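Local coordinates for protein ORF10 (Moritella marina, PDB 6RIW) that probably catalyses chain-elongating condensation in polyunsaturated fatty acid synthesis, this piece being the ketosynthase-chain length factor didomain of a longer multidomain synthase, at residues S482-F487 against S845-A850; L555-V560 against V576-A581; E801-A804 against A809-N812; A817-T820 against S826-S829. All coordinates share one frame; numbering follows the deposited sequence.

Contact 1: residues S482-F487 against S845-A850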
loop_
_atom_site.group_PDB
_atom_site.type_symbol
_atom_site.label_atom_id
_atom_site.label_comp_id
_atom_site.label_asym_id
_atom_site.label_seq_id
_atom_site.Cartn_x
_atom_site.Cartn_y
_atom_site.Cartn_z
ATOM N N SER A 482 2.887 -18.346 -18.732
ATOM C CA SER A 482 3.830 -17.284 -18.425
ATOM C C SER A 482 3.695 -16.059 -19.327
ATOM O O SER A 482 4.400 -15.065 -19.099
ATOM C CB SER A 482 5.258 -17.842 -18.468
ATOM O OG SER A 482 5.591 -18.293 -19.769
ATOM N N ASN A 483 2.791 -16.081 -20.309
ATOM C CA ASN A 483 2.490 -14.882 -21.081
ATOM C C ASN A 483 1.050 -14.961 -21.574
ATOM O O ASN A 483 0.358 -15.969 -21.396
ATOM C CB ASN A 483 3.482 -14.685 -22.252
ATOM C CG ASN A 483 3.496 -15.870 -23.218
ATOM O OD1 ASN A 483 2.470 -16.467 -23.489
ATOM N ND2 ASN A 483 4.679 -16.206 -23.739
ATOM N N LEU A 484 0.612 -13.882 -22.222
ATOM C CA LEU A 484 -0.776 -13.800 -22.656
ATOM C C LEU A 484 -1.132 -14.921 -23.632
ATOM O O LEU A 484 -2.230 -15.483 -23.565
ATOM C CB LEU A 484 -1.031 -12.426 -23.291
ATOM C CG LEU A 484 -2.502 -12.135 -23.573
ATOM C CD1 LEU A 484 -3.251 -11.893 -22.272
ATOM C CD2 LEU A 484 -2.658 -10.935 -24.492
ATOM N N ALA A 485 -0.231 -15.236 -24.571
ATOM C CA ALA A 485 -0.528 -16.281 -25.557
ATOM C C ALA A 485 -0.782 -17.626 -24.886
ATOM O O ALA A 485 -1.726 -18.346 -25.247
ATOM C CB ALA A 485 0.621 -16.389 -26.576
ATOM N N GLN A 486 0.025 -17.963 -23.878
ATOM C CA GLN A 486 -0.144 -19.226 -23.163
ATOM C C GLN A 486 -1.424 -19.235 -22.336
ATOM O O GLN A 486 -2.118 -20.254 -22.256
ATOM C CB GLN A 486 1.084 -19.481 -22.277
ATOM C CG GLN A 486 2.337 -19.890 -23.052
ATOM C CD GLN A 486 3.573 -19.993 -22.151
ATOM O OE1 GLN A 486 3.463 -20.333 -20.974
ATOM N NE2 GLN A 486 4.749 -19.700 -22.706
ATOM N N PHE A 487 -1.759 -18.103 -21.715
ATOM C CA PHE A 487 -3.018 -18.007 -20.981
ATOM C C PHE A 487 -4.210 -18.171 -21.923
ATOM O O PHE A 487 -5.188 -18.854 -21.599
ATOM C CB PHE A 487 -3.053 -16.648 -20.267
ATOM C CG PHE A 487 -4.129 -16.500 -19.188
ATOM C CD1 PHE A 487 -4.423 -17.526 -18.300
ATOM C CD2 PHE A 487 -4.792 -15.292 -19.054
ATOM C CE1 PHE A 487 -5.378 -17.355 -17.312
ATOM C CE2 PHE A 487 -5.765 -15.103 -18.071
ATOM C CZ PHE A 487 -6.061 -16.138 -17.197
ATOM N N SER A 845 -9.763 -12.239 -13.912
ATOM C CA SER A 845 -11.123 -12.280 -14.463
ATOM C C SER A 845 -11.278 -11.349 -15.658
ATOM O O SER A 845 -11.943 -11.700 -16.644
ATOM C CB SER A 845 -12.140 -11.885 -13.399
ATOM O OG SER A 845 -12.074 -12.749 -12.288
ATOM N N ILE A 846 -10.741 -10.133 -15.554
ATOM C CA ILE A 846 -10.861 -9.176 -16.658
ATOM C C ILE A 846 -10.148 -9.705 -17.892
ATOM O O ILE A 846 -10.676 -9.642 -19.014
ATOM C CB ILE A 846 -10.318 -7.800 -16.234
ATOM C CG1 ILE A 846 -11.331 -7.103 -15.314
ATOM C CG2 ILE A 846 -10.015 -6.926 -17.484
ATOM C CD1 ILE A 846 -10.814 -5.775 -14.686
ATOM N N ILE A 847 -8.951 -10.263 -17.714
ATOM C CA ILE A 847 -8.182 -10.693 -18.881
ATOM C C ILE A 847 -8.809 -11.926 -19.537
ATOM O O ILE A 847 -8.898 -11.997 -20.775
ATOM C CB ILE A 847 -6.714 -10.929 -18.496
ATOM C CG1 ILE A 847 -6.074 -9.559 -18.211
ATOM C CG2 ILE A 847 -5.955 -11.691 -19.634
ATOM C CD1 ILE A 847 -4.589 -9.631 -17.890
ATOM N N LYS A 848 -9.254 -12.914 -18.739
ATOM C CA LYS A 848 -10.020 -14.022 -19.316
ATOM C C LYS A 848 -11.188 -13.499 -20.151
ATOM O O LYS A 848 -11.410 -13.936 -21.292
ATOM C CB LYS A 848 -10.567 -14.949 -18.227
ATOM C CG LYS A 848 -11.605 -15.950 -18.780
ATOM C CD LYS A 848 -12.258 -16.814 -17.692
ATOM C CE LYS A 848 -13.506 -17.552 -18.201
ATOM N NZ LYS A 848 -14.187 -18.307 -17.108
ATOM N N THR A 849 -11.964 -12.590 -19.564
ATOM C CA THR A 849 -13.167 -12.077 -20.214
ATOM C C THR A 849 -12.815 -11.283 -21.464
ATOM O O THR A 849 -13.451 -11.449 -22.518
ATOM C CB THR A 849 -13.950 -11.217 -19.227
ATOM O OG1 THR A 849 -14.321 -12.004 -18.086
ATOM C CG2 THR A 849 -15.207 -10.627 -19.865
ATOM N N ALA A 850 -11.791 -10.427 -21.378
ATOM C CA ALA A 850 -11.376 -9.666 -22.558
ATOM C C ALA A 850 -10.878 -10.577 -23.678
ATOM O O ALA A 850 -11.158 -10.323 -24.854
ATOM C CB ALA A 850 -10.298 -8.651 -22.182
#
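The methyl CG2 of Ile847 is the point on which Leu484 and Phe487, one turn apart on the opposing helix, converge. Leu484 reaches it with CD1 at 3.8 Å, measured to Ile847 CG2. Phe487 meets the same methyl with its ring edge: Phe487 CE2 lies 3.8 Å from Ile847 CG2, and the methyl sits near the ring plane. Both side chains have CG anti to the backbone N (chi1 -170° in Leu484 and -166° in Phe487), a shared setting that sends the two groups off the helix on the side of Ile847. Ile847 in turn holds CG2 out between them.

The start of helix 484-492 is fixed separately. Asn483 is its N-cap, and its OD1 accepts from Gln486 N at 2.9 Å, with the donor nearly in line with the side-chain C=O. Gln486 replies through OE1, which takes Ser482 N at 3.1 Å from above the amide plane. Around this apolar trio, Phe487 also meets the ring of Phe478 and packs on Val830. Beside it, Lys848 only grazes the ring with its backbone N, its ammonium leading away to Glu801 and Ser828.

Between the side chains of the two helices the contact is therefore apolar and rests on van der Waals packing, with no directional bond across it; the polar bonds serve instead to cap the start of helix 484-492 and to hold the lysine charge elsewhere.

Contact 2: residues L555-V560 against V576-A581; sequences LMMMQV and VAVLVA
Met557 alone carries the helix side of this contact, meeting Val580 and Val578 of the strand with its thioether chain. Before it in sequence, Met556 packs on Leu695, in a loop outside the two segments. The backbone bond from Gln559 N to Leu555 O, 3.1 Å long, belongs to the regular helix that presents Met557.

Met557 leaves the backbone with CG anti to N (chi1 168°) and then bends at chi2 (-92°), so that the chain turns along the strand instead of running straight at it. Its CG lies 4.1 Å from Val580 CG1, while the terminal methyl CE comes to 3.6 Å from Val580 CG2, the closest approach of the two segments. The same CE spans to the next inward-facing residue of the strand, 4.2 Å from Val578 CG1. One methionine thus touches two valines, i and i+2, on one face of the strand, and the intervening Leu579 points to the other face.

Further along, Met558 packs on Arg648, and Gln559 uses NE2 to bond Asp534 O. Strand 576-581 lies between strands 659-663 and 687-694, parallel to both. Helix 552-567 packs on one face of these strands beside helix 642-653, which supplies Met645 and Ile649 to Met557, while helix 668-682 takes up Leu579 from the other face.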
loop_
_atom_site.group_PDB
_atom_site.type_symbol
_atom_site.label_atom_id
_atom_site.label_comp_id
_atom_site.label_asym_id
_atom_site.label_seq_id
_atom_site.Cartn_x
_atom_site.Cartn_y
_atom_site.Cartn_z
ATOM N N LEU A 555 9.576 -7.678 -9.609
ATOM C CA LEU A 555 10.023 -8.105 -10.937
ATOM C C LEU A 555 8.860 -8.625 -11.777
ATOM O O LEU A 555 8.772 -8.340 -12.977
ATOM C CB LEU A 555 11.095 -9.187 -10.801
ATOM C CG LEU A 555 12.381 -8.674 -10.158
ATOM C CD1 LEU A 555 13.272 -9.824 -9.753
ATOM C CD2 LEU A 555 13.089 -7.751 -11.117
ATOM N N MET A 556 7.972 -9.415 -11.165
ATOM C CA MET A 556 6.820 -9.939 -11.894
ATOM C C MET A 556 5.931 -8.820 -12.405
ATOM O O MET A 556 5.467 -8.873 -13.552
ATOM C CB MET A 556 5.996 -10.875 -11.015
ATOM C CG MET A 556 6.681 -12.162 -10.680
ATOM S SD MET A 556 6.294 -13.434 -11.890
ATOM C CE MET A 556 4.560 -13.726 -11.548
ATOM N N MET A 557 5.650 -7.817 -11.554
ATOM C CA MET A 557 4.806 -6.698 -11.966
ATOM C C MET A 557 5.465 -5.913 -13.094
ATOM O O MET A 557 4.803 -5.488 -14.050
ATOM C CB MET A 557 4.528 -5.771 -10.771
ATOM C CG MET A 557 3.906 -4.415 -11.166
ATOM S SD MET A 557 5.158 -3.114 -11.452
ATOM C CE MET A 557 4.213 -1.943 -12.430
ATOM N N MET A 558 6.772 -5.711 -12.999
ATOM C CA MET A 558 7.458 -4.891 -13.992
ATOM C C MET A 558 7.416 -5.547 -15.361
ATOM O O MET A 558 7.221 -4.871 -16.379
ATOM C CB MET A 558 8.902 -4.652 -13.555
ATOM C CG MET A 558 9.019 -3.653 -12.413
ATOM S SD MET A 558 10.529 -4.001 -11.487
ATOM C CE MET A 558 11.701 -3.256 -12.607
ATOM N N GLN A 559 7.613 -6.868 -15.406
ATOM C CA GLN A 559 7.621 -7.574 -16.683
ATOM C C GLN A 559 6.253 -7.531 -17.362
ATOM O O GLN A 559 6.167 -7.257 -18.565
ATOM C CB GLN A 559 8.070 -9.019 -16.484
ATOM C CG GLN A 559 8.246 -9.785 -17.760
ATOM C CD GLN A 559 9.163 -10.976 -17.575
ATOM O OE1 GLN A 559 8.786 -11.965 -16.946
ATOM N NE2 GLN A 559 10.385 -10.874 -18.103
ATOM N N VAL A 560 5.167 -7.810 -16.624
ATOM C CA VAL A 560 3.862 -7.827 -17.289
ATOM C C VAL A 560 3.444 -6.417 -17.687
ATOM O O VAL A 560 2.824 -6.223 -18.742
ATOM C CB VAL A 560 2.775 -8.526 -16.441
ATOM C CG1 VAL A 560 3.105 -10.005 -16.228
ATOM C CG2 VAL A 560 2.520 -7.804 -15.080
ATOM N N VAL A 576 1.316 9.416 -18.701
ATOM C CA VAL A 576 0.653 8.125 -18.525
ATOM C C VAL A 576 0.728 7.771 -17.053
ATOM O O VAL A 576 1.783 7.941 -16.423
ATOM C CB VAL A 576 1.308 7.024 -19.382
ATOM C CG1 VAL A 576 0.840 5.590 -18.978
ATOM C CG2 VAL A 576 1.004 7.262 -20.848
ATOM N N ALA A 577 -0.384 7.273 -16.506
ATOM C CA ALA A 577 -0.447 6.838 -15.111
ATOM C C ALA A 577 -0.228 5.329 -14.981
ATOM O O ALA A 577 -0.549 4.548 -15.880
ATOM C CB ALA A 577 -1.791 7.219 -14.489
ATOM N N VAL A 578 0.336 4.922 -13.845
ATOM C CA VAL A 578 0.580 3.511 -13.549
ATOM C C VAL A 578 -0.073 3.210 -12.204
ATOM O O VAL A 578 0.303 3.809 -11.186
ATOM C CB VAL A 578 2.080 3.177 -13.512
ATOM C CG1 VAL A 578 2.303 1.688 -13.251
ATOM C CG2 VAL A 578 2.781 3.558 -14.846
ATOM N N LEU A 579 -1.075 2.330 -12.198
ATOM C CA LEU A 579 -1.751 1.931 -10.974
ATOM C C LEU A 579 -1.443 0.465 -10.734
ATOM O O LEU A 579 -1.630 -0.357 -11.635
ATOM C CB LEU A 579 -3.271 2.135 -11.083
ATOM C CG LEU A 579 -3.752 3.507 -11.567
ATOM C CD1 LEU A 579 -5.257 3.489 -11.635
ATOM C CD2 LEU A 579 -3.285 4.620 -10.617
ATOM N N VAL A 580 -0.945 0.127 -9.546
ATOM C CA VAL A 580 -0.624 -1.271 -9.258
ATOM C C VAL A 580 -1.566 -1.765 -8.162
ATOM O O VAL A 580 -1.477 -1.327 -7.010
ATOM C CB VAL A 580 0.843 -1.446 -8.849
ATOM C CG1 VAL A 580 1.135 -2.915 -8.536
ATOM C CG2 VAL A 580 1.771 -0.937 -9.970
ATOM N N ALA A 581 -2.443 -2.698 -8.515
ATOM C CA ALA A 581 -3.292 -3.377 -7.548
ATOM C C ALA A 581 -2.480 -4.428 -6.807
ATOM O O ALA A 581 -1.865 -5.297 -7.430
ATOM C CB ALA A 581 -4.484 -4.024 -8.258
#

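Contact 3: residues E801-A804 against A809-N812; sequences EAHA and AENN
His803 and Glu810 face each other across a water, and Ala804 and Asn811 do the same across a second one. These bridges supply the polar links between the two segments. In the first, the water lies 3.0 Å from His803 NE2 and donates to Glu810 OE1 at 2.9 Å. In the second, the water accepts from Asn811 ND2 at 3.0 Å and gives only a weak bond to Ala804 O.

Direct contacts are of packing type. Glu810 OE1 stands at the edge of the imidazole, near its plane, 3.7 Å from His803 CD2, and the carboxylate is turned 70° from the ring. Glu810 extends beyond CG (chi2 178°), which carries its carboxylate out to the histidine. Asn811 OD1 rests against the backbone of Ala804, 3.4 Å from its carbonyl carbon C.

The remaining polar bonds tie both sides to their surroundings. Glu810 OE1 also accepts from Ser805 OG, and Asn811 OD1 from Gly806 N. Glu814, a turn beyond Glu810, takes the backbone N atoms of His803 and Ala804 with its two carboxylate oxygens.

Helix 808-821 thus grips the loop that enters it, the first connection of the beta-alpha-beta unit 797-801, 808-821 and 826-828. The loop's Glu-Ala-His-Ala-Ser-Gly sequence probably corresponds to a histidine-bearing loop of ketosynthases in this thiolase-like fold.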
loop_
_atom_site.group_PDB
_atom_site.type_symbol
_atom_site.label_atom_id
_atom_site.label_comp_id
_atom_site.label_asym_id
_atom_site.label_seq_id
_atom_site.Cartn_x
_atom_site.Cartn_y
_atom_site.Cartn_z
ATOM N N GLU A 801 -18.901 -14.109 -15.293
ATOM C CA GLU A 801 -17.625 -14.483 -14.682
ATOM C C GLU A 801 -17.806 -14.300 -13.182
ATOM O O GLU A 801 -17.719 -13.190 -12.661
ATOM C CB GLU A 801 -16.489 -13.638 -15.262
ATOM C CG GLU A 801 -15.143 -13.789 -14.581
ATOM C CD GLU A 801 -14.467 -15.118 -14.852
ATOM O OE1 GLU A 801 -14.926 -15.859 -15.767
ATOM O OE2 GLU A 801 -13.469 -15.415 -14.133
ATOM N N ALA A 802 -18.137 -15.380 -12.486
ATOM C CA ALA A 802 -18.381 -15.273 -11.051
ATOM C C ALA A 802 -17.061 -15.113 -10.302
ATOM O O ALA A 802 -16.001 -15.526 -10.778
ATOM C CB ALA A 802 -19.114 -16.518 -10.541
ATOM N N HIS A 803 -17.134 -14.499 -9.121
ATOM C CA HIS A 803 -15.971 -14.473 -8.238
ATOM C C HIS A 803 -15.537 -15.898 -7.891
ATOM O O HIS A 803 -14.361 -16.248 -8.029
ATOM C CB HIS A 803 -16.320 -13.660 -6.980
ATOM C CG HIS A 803 -15.162 -13.397 -6.072
ATOM N ND1 HIS A 803 -14.023 -12.727 -6.476
ATOM C CD2 HIS A 803 -14.971 -13.709 -4.765
ATOM C CE1 HIS A 803 -13.176 -12.655 -5.462
ATOM N NE2 HIS A 803 -13.730 -13.233 -4.411
ATOM N N ALA A 804 -16.496 -16.735 -7.474
ATOM C CA ALA A 804 -16.304 -18.169 -7.216
ATOM C C ALA A 804 -15.029 -18.449 -6.411
ATOM O O ALA A 804 -14.180 -19.251 -6.798
ATOM C CB ALA A 804 -16.301 -18.956 -8.518
ATOM N N ALA A 809 -19.403 -18.554 2.238
ATOM C CA ALA A 809 -20.376 -17.470 2.284
ATOM C C ALA A 809 -20.390 -16.668 0.985
ATOM O O ALA A 809 -21.447 -16.169 0.568
ATOM C CB ALA A 809 -20.101 -16.548 3.474
ATOM N N GLU A 810 -19.222 -16.503 0.349
ATOM C CA GLU A 810 -19.166 -15.788 -0.931
ATOM C C GLU A 810 -19.800 -16.607 -2.046
ATOM O O GLU A 810 -20.638 -16.096 -2.815
ATOM C CB GLU A 810 -17.709 -15.428 -1.262
ATOM C CG GLU A 810 -17.147 -14.375 -0.287
ATOM C CD GLU A 810 -15.670 -14.001 -0.534
ATOM O OE1 GLU A 810 -14.938 -14.755 -1.231
ATOM O OE2 GLU A 810 -15.243 -12.946 0.015
ATOM N N ASN A 811 -19.430 -17.888 -2.146
ATOM C CA ASN A 811 -20.043 -18.740 -3.161
ATOM C C ASN A 811 -21.556 -18.797 -2.989
ATOM O O ASN A 811 -22.302 -18.755 -3.977
ATOM C CB ASN A 811 -19.461 -20.151 -3.104
ATOM C CG ASN A 811 -18.160 -20.282 -3.872
ATOM O OD1 ASN A 811 -17.453 -19.295 -4.109
ATOM N ND2 ASN A 811 -17.833 -21.501 -4.266
ATOM N N ASN A 812 -22.029 -18.904 -1.743
ATOM C CA ASN A 812 -23.467 -19.065 -1.526
ATOM C C ASN A 812 -24.228 -17.788 -1.862
ATOM O O ASN A 812 -25.336 -17.852 -2.415
ATOM C CB ASN A 812 -23.749 -19.502 -0.087
ATOM C CG ASN A 812 -23.289 -20.935 0.188
ATOM O OD1 ASN A 812 -23.044 -21.714 -0.736
ATOM N ND2 ASN A 812 -23.127 -21.268 1.456
HETATM O O HOH W 1 -12.257 -14.111 -1.989
HETATM O O HOH W 2 -15.566 -22.043 -6.190
#

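Contact 4: residues A817-T820 against S826-S829; sequences ALPT and SISS
Ile827 CD1 rests against Leu818 and Pro819 where they adjoin on the helix, equally near to both: 4.0 Å from Leu818 CB and 4.0 Å from Pro819 CG. The extended end of the isoleucine (chi2 169°) carries this methyl to the helix, where it touches the base of the leucine chain and the outer corner of the proline ring. The isoleucine and proline side chains stand roughly at right angles.

The inner part of the contact is the buried one. Leu818 reaches Ile779 of helix 776-790 as well as Ala802 and Val800, and Ile827 leans on Ala802, Val800 and Leu734.

Pro819 forms the outer boundary. It lies at the exposed surface, where the helix is kinked because the proline N offers no hydrogen to the preceding turn. On the strand side the serines that follow Ile827 do not join the packing; Ser829 OG caps the N of Lys831.

Helix and strand are successive elements of a beta-alpha-beta unit, 797-801, 808-821 and 826-828. With only a methyl meeting hydrocarbon, the pair is held by burial and shape and not by directional bonds, and the leucine side is the more buried.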
loop_
_atom_site.group_PDB
_atom_site.type_symbol
_atom_site.label_atom_id
_atom_site.label_comp_id
_atom_site.label_asym_id
_atom_site.label_seq_id
_atom_site.Cartn_x
_atom_site.Cartn_y
_atom_site.Cartn_z
ATOM N N ALA A 817 -27.687 -14.890 -6.026
ATOM C CA ALA A 817 -27.906 -13.670 -6.804
ATOM C C ALA A 817 -27.712 -13.858 -8.310
ATOM O O ALA A 817 -28.494 -13.313 -9.105
ATOM C CB ALA A 817 -26.969 -12.570 -6.290
ATOM N N LEU A 818 -26.656 -14.578 -8.739
ATOM C CA LEU A 818 -26.299 -14.556 -10.157
ATOM C C LEU A 818 -27.315 -15.289 -11.030
ATOM O O LEU A 818 -27.675 -14.756 -12.093
ATOM C CB LEU A 818 -24.886 -15.110 -10.364
ATOM C CG LEU A 818 -23.789 -14.275 -9.685
ATOM C CD1 LEU A 818 -22.424 -14.861 -10.009
ATOM C CD2 LEU A 818 -23.859 -12.813 -10.100
ATOM N N PRO A 819 -27.787 -16.492 -10.681
ATOM C CA PRO A 819 -28.817 -17.127 -11.526
ATOM C C PRO A 819 -30.126 -16.367 -11.517
ATOM O O PRO A 819 -30.863 -16.418 -12.511
ATOM C CB PRO A 819 -28.970 -18.535 -10.921
ATOM C CG PRO A 819 -27.698 -18.763 -10.119
ATOM C CD PRO A 819 -27.327 -17.387 -9.600
ATOM N N THR A 820 -30.418 -15.637 -10.442
ATOM C CA THR A 820 -31.599 -14.778 -10.423
ATOM C C THR A 820 -31.451 -13.599 -11.376
ATOM O O THR A 820 -32.384 -13.267 -12.118
ATOM C CB THR A 820 -31.841 -14.280 -9.000
ATOM O OG1 THR A 820 -32.019 -15.415 -8.139
ATOM C CG2 THR A 820 -33.062 -13.390 -8.934
ATOM N N SER A 826 -24.578 -18.730 -18.724
ATOM C CA SER A 826 -23.705 -19.692 -18.072
ATOM C C SER A 826 -22.744 -18.973 -17.125
ATOM O O SER A 826 -22.348 -17.832 -17.363
ATOM C CB SER A 826 -22.934 -20.498 -19.122
ATOM O OG SER A 826 -22.180 -19.635 -19.971
ATOM N N ILE A 827 -22.377 -19.656 -16.043
ATOM C CA ILE A 827 -21.526 -19.106 -14.988
ATOM C C ILE A 827 -20.223 -19.896 -14.975
ATOM O O ILE A 827 -20.240 -21.135 -14.988
ATOM C CB ILE A 827 -22.225 -19.166 -13.618
ATOM C CG1 ILE A 827 -23.481 -18.296 -13.606
ATOM C CG2 ILE A 827 -21.267 -18.759 -12.478
ATOM C CD1 ILE A 827 -24.354 -18.529 -12.360
ATOM N N SER A 828 -19.094 -19.193 -14.957
ATOM C CA SER A 828 -17.807 -19.871 -14.835
ATOM C C SER A 828 -16.854 -18.953 -14.071
ATOM O O SER A 828 -17.197 -17.816 -13.742
ATOM C CB SER A 828 -17.245 -20.249 -16.211
ATOM O OG SER A 828 -16.779 -19.096 -16.912
ATOM N N SER A 829 -15.647 -19.451 -13.787
ATOM C CA SER A 829 -14.637 -18.615 -13.127
ATOM C C SER A 829 -13.244 -19.035 -13.565
ATOM O O SER A 829 -12.919 -20.227 -13.597
ATOM C CB SER A 829 -14.714 -18.697 -11.597
ATOM O OG SER A 829 -13.602 -18.035 -10.978
#

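In the fold
All four contacts fall within the second of the chain's two ketosynthase-family regions. Contact 1 joins elements far apart in sequence, and the other three are nested within the loop it closes, contact 2 first, then contact 3 and contact 4 in series. Contacts 3 and 4 share helix 808-821, their centres are about 9 Å apart, and a probable hydrogen bond from Ala802 N to Ser828 O joins them. Lys848 links contact 1 to both. Contact 2 has its centre about 16 Å from that of contact 1. It lies nearest the centre of the chain, at about 14 Å, and contact 4 farthest, at about 32 Å, all away from the magnesium site.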